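Local structure of CalS11 (3TOS) at residues B[70-75]-B[181-186]. The protein probably transfers a methyl group from S-adenosylmethionine to an oxygen of a substrate, as a methyltransferase of calicheamicin biosynthesis. Sequence-based numbering, arbitrary orientation.
Sequences PGVIME and TVIALA. With SAH (S-adenosyl-L-homocysteine), chain O.
Met-74, a selenomethionine, packs its side chain across that of Ile-183 at about a right angle, on one face of a parallel strand pair. Its chain is extended beyond CG, and Met-74 SE lies 3.8 Å from Ile-183 CD1. Tyr-174 of helix 167-177 also packs on Met-74. Met-74 N donates a nearly straight bond (173°) to Leu-185 O, 2.9 Å away. On the other face, Leu-185 holds CG anti to its backbone N (chi1 170°), and Leu-185 CD2 lies 4.1 Å from Ile-73 CG2. Both side chains touch Phe-87 of helix 82-94. Val-72 N donates to Val-182 O at 2.8 Å, and Val-72 CG2 lies against that oxygen and near Ile-183 CG1. Val-72 O accepts two bonds in the carbonyl plane, from Ala-184 N at 2.8 Å and Leu-185 N at 3.2 Å. This double grip marks a beta bulge at Ala-184, with a one-residue register shift. Ala-184 CB turns toward 70-75 and sits 3.3 Å from Pro-70 O, buried without a polar partner. Glu-75 OE2 meets N of S-adenosyl-L-homocysteine at 2.9 Å and is also hydrogen-bonded to His-83. The pair joins adjacent central strands, 72-76 and 183-188, of the Rossmann-like methyltransferase sheet, order 3-2-1-4-5-7-6.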
ATOM      1  N   PRO B  70       4.214   3.178  25.696  1.00  8.46           N
ATOM      2  CA  PRO B  70       4.655   2.913  27.074  1.00  8.87           C
ATOM      3  C   PRO B  70       3.512   3.221  28.044  1.00 10.09           C
ATOM      4  O   PRO B  70       2.542   3.884  27.711  1.00 10.94           O
ATOM      5  CB  PRO B  70       5.841   3.882  27.276  1.00 11.14           C
ATOM      6  CG  PRO B  70       5.736   4.863  26.255  1.00 13.45           C
ATOM      7  CD  PRO B  70       4.929   4.307  25.091  1.00 11.02           C
ATOM      8  N   GLY B  71       3.639   2.737  29.247  1.00  9.91           N
ATOM      9  CA  GLY B  71       2.706   3.108  30.311  1.00  9.41           C
ATOM     10  C   GLY B  71       1.786   2.036  30.806  1.00  7.48           C
ATOM     11  O   GLY B  71       1.932   0.854  30.494  1.00  9.78           O
ATOM     12  N   VAL B  72       0.826   2.474  31.575  1.00  6.17           N
ATOM     13  CA  VAL B  72      -0.113   1.612  32.320  1.00  6.86           C
ATOM     14  C   VAL B  72      -1.500   1.627  31.704  1.00  7.65           C
ATOM     15  O   VAL B  72      -1.822   2.412  30.818  1.00  9.12           O
ATOM     16  CB  VAL B  72      -0.182   2.013  33.822  1.00  7.87           C
ATOM     17  CG1 VAL B  72       1.255   2.144  34.427  1.00 11.06           C
ATOM     18  CG2 VAL B  72      -0.900   3.348  33.973  1.00  9.52           C
ATOM     19  N   ILE B  73      -2.304   0.678  32.168  1.00  8.06           N
ATOM     20  CA  ILE B  73      -3.737   0.544  31.827  1.00  7.86           C
ATOM     21  C   ILE B  73      -4.510   0.916  33.088  1.00  8.36           C
ATOM     22  O   ILE B  73      -4.230   0.363  34.182  1.00  8.84           O
ATOM     23  CB  ILE B  73      -4.091  -0.930  31.418  1.00  9.20           C
ATOM     24  CG1 ILE B  73      -3.317  -1.282  30.143  1.00 10.91           C
ATOM     25  CG2 ILE B  73      -5.629  -1.043  31.188  1.00 11.07           C
ATOM     26  CD1 ILE B  73      -3.415  -2.815  29.808  1.00 12.63           C
HETATM   27  N   MSE B  74      -5.417   1.889  32.942  1.00  8.32           N
HETATM   28  CA  MSE B  74      -6.305   2.293  34.041  1.00  8.32           C
HETATM   29  C   MSE B  74      -7.753   2.090  33.675  1.00  8.46           C
HETATM   30  O   MSE B  74      -8.144   2.433  32.548  1.00  8.65           O
HETATM   31  CB  MSE B  74      -6.085   3.772  34.390  1.00  8.67           C
HETATM   32  CG  MSE B  74      -4.692   4.023  34.961  1.00  9.91           C
HETATM   33 SE   MSE B  74      -4.635   5.900  35.499  0.63 12.29          SE
HETATM   34  CE  MSE B  74      -3.019   5.708  36.498  1.00 11.69           C
ATOM     35  N   GLU B  75      -8.562   1.531  34.601  1.00  7.86           N
ATOM     36  CA  GLU B  75     -10.020   1.476  34.413  1.00  8.40           C
ATOM     37  C   GLU B  75     -10.625   2.273  35.529  1.00  7.63           C
ATOM     38  O   GLU B  75     -10.284   2.057  36.685  1.00  9.75           O
ATOM     39  CB  GLU B  75     -10.592   0.049  34.413  1.00 10.35           C
ATOM     40  CG  GLU B  75     -12.134   0.159  34.161  1.00 10.85           C
ATOM     41  CD  GLU B  75     -12.817  -1.177  34.050  1.00 11.42           C
ATOM     42  OE1 GLU B  75     -12.487  -2.102  34.850  1.00 11.85           O
ATOM     43  OE2 GLU B  75     -13.699  -1.288  33.197  1.00 10.81           O
ATOM     44  N   THR B 181       4.395   7.675  36.114  1.00  9.32           N
ATOM     45  CA  THR B 181       3.273   7.165  35.314  1.00  9.11           C
ATOM     46  C   THR B 181       3.244   7.732  33.876  1.00  8.84           C
ATOM     47  O   THR B 181       3.367   8.972  33.652  1.00  9.67           O
ATOM     48  CB  THR B 181       1.916   7.533  35.978  1.00  9.55           C
ATOM     49  OG1 THR B 181       1.858   6.896  37.253  1.00 11.17           O
ATOM     50  CG2 THR B 181       0.714   7.146  35.091  1.00 10.28           C
ATOM     51  N   VAL B 182       3.146   6.826  32.911  1.00  9.01           N
ATOM     52  CA  VAL B 182       2.634   7.187  31.597  1.00  8.57           C
ATOM     53  C   VAL B 182       1.336   6.361  31.453  1.00  8.67           C
ATOM     54  O   VAL B 182       1.281   5.243  31.936  1.00  9.49           O
ATOM     55  CB  VAL B 182       3.630   6.848  30.443  1.00  8.38           C
ATOM     56  CG1 VAL B 182       2.999   7.224  29.093  1.00  9.48           C
ATOM     57  CG2 VAL B 182       4.960   7.585  30.623  1.00  9.23           C
ATOM     58  N   ILE B 183       0.271   6.921  30.884  1.00  7.26           N
ATOM     59  CA  ILE B 183      -1.009   6.167  30.726  1.00  8.73           C
ATOM     60  C   ILE B 183      -1.116   5.756  29.308  1.00  7.89           C
ATOM     61  O   ILE B 183      -1.247   6.607  28.405  1.00  9.96           O
ATOM     62  CB  ILE B 183      -2.233   7.029  31.134  1.00  9.24           C
ATOM     63  CG1 ILE B 183      -2.083   7.381  32.623  1.00  8.99           C
ATOM     64  CG2 ILE B 183      -3.618   6.243  30.825  1.00 10.32           C
ATOM     65  CD1 ILE B 183      -3.078   8.441  33.131  1.00  9.34           C
ATOM     66  N   ALA B 184      -1.043   4.451  29.053  1.00  6.71           N
ATOM     67  CA  ALA B 184      -1.244   3.944  27.690  1.00  6.13           C
ATOM     68  C   ALA B 184      -2.717   3.823  27.288  1.00  7.55           C
ATOM     69  O   ALA B 184      -3.086   4.153  26.156  1.00  9.09           O
ATOM     70  CB  ALA B 184      -0.547   2.612  27.518  1.00  8.20           C
ATOM     71  N   LEU B 185      -3.529   3.358  28.232  1.00  7.60           N
ATOM     72  CA  LEU B 185      -4.956   3.132  27.956  1.00  8.59           C
ATOM     73  C   LEU B 185      -5.733   3.556  29.207  1.00  8.38           C
ATOM     74  O   LEU B 185      -5.458   3.093  30.311  1.00  9.44           O
ATOM     75  CB  LEU B 185      -5.224   1.641  27.601  1.00  9.37           C
ATOM     76  CG  LEU B 185      -6.692   1.172  27.507  1.00 11.70           C
ATOM     77  CD1 LEU B 185      -7.437   1.963  26.406  1.00 12.79           C
ATOM     78  CD2 LEU B 185      -6.713  -0.330  27.250  1.00 13.04           C
ATOM     79  N   ALA B 186      -6.668   4.482  29.038  1.00  7.86           N
ATOM     80  CA  ALA B 186      -7.526   4.997  30.118  1.00  8.07           C
ATOM     81  C   ALA B 186      -8.945   4.634  29.737  1.00  8.08           C
ATOM     82  O   ALA B 186      -9.472   5.141  28.713  1.00  9.69           O
ATOM     83  CB  ALA B 186      -7.397   6.500  30.250  1.00  9.02           C
TER
HETATM   84  N   SAH O 258     -16.328  -1.825  34.179  1.00  9.79           N
HETATM   85  CA  SAH O 258     -17.403  -2.610  34.869  1.00 10.23           C
HETATM   86  CB  SAH O 258     -18.683  -1.817  35.071  1.00  9.20           C
HETATM   87  CG  SAH O 258     -18.485  -0.624  36.030  1.00  9.29           C
HETATM   88  SD  SAH O 258     -20.069  -0.059  36.615  1.00 10.34           S
HETATM   89  C   SAH O 258     -17.695  -3.815  33.977  1.00 12.03           C
HETATM   90  O   SAH O 258     -18.546  -4.685  34.338  1.00 12.30           O
HETATM   91  OXT SAH O 258     -17.034  -4.028  32.953  1.00 11.85           O
HETATM   92  C5' SAH O 258     -19.729   1.632  37.131  1.00  9.70           C
HETATM   93  C4' SAH O 258     -18.725   1.745  38.329  1.00  9.00           C
HETATM   94  O4' SAH O 258     -18.315   3.115  38.452  1.00  9.67           O
HETATM   95  C3' SAH O 258     -19.444   1.386  39.638  1.00  9.51           C
HETATM   96  O3' SAH O 258     -18.828   0.222  40.243  1.00 10.19           O
HETATM   97  C2' SAH O 258     -19.308   2.658  40.457  1.00 10.52           C
HETATM   98  O2' SAH O 258     -19.119   2.456  41.873  1.00 11.26           O
HETATM   99  C1' SAH O 258     -18.073   3.331  39.812  1.00  9.10           C
HETATM  100  N9  SAH O 258     -18.040   4.793  40.059  1.00  9.50           N
HETATM  101  C8  SAH O 258     -18.919   5.735  39.627  1.00 11.22           C
HETATM  102  N7  SAH O 258     -18.515   6.915  40.162  1.00 10.20           N
HETATM  103  C5  SAH O 258     -17.420   6.729  40.928  1.00  9.83           C
HETATM  104  C6  SAH O 258     -16.554   7.599  41.732  1.00  9.24           C
HETATM  105  N6  SAH O 258     -16.851   8.911  41.872  1.00 12.05           N
HETATM  106  N1  SAH O 258     -15.499   7.004  42.343  1.00 10.83           N
HETATM  107  C2  SAH O 258     -15.229   5.671  42.204  1.00 10.60           C
HETATM  108  N3  SAH O 258     -16.018   4.799  41.538  1.00 10.02           N
HETATM  109  C4  SAH O 258     -17.083   5.335  40.844  1.00  9.51           C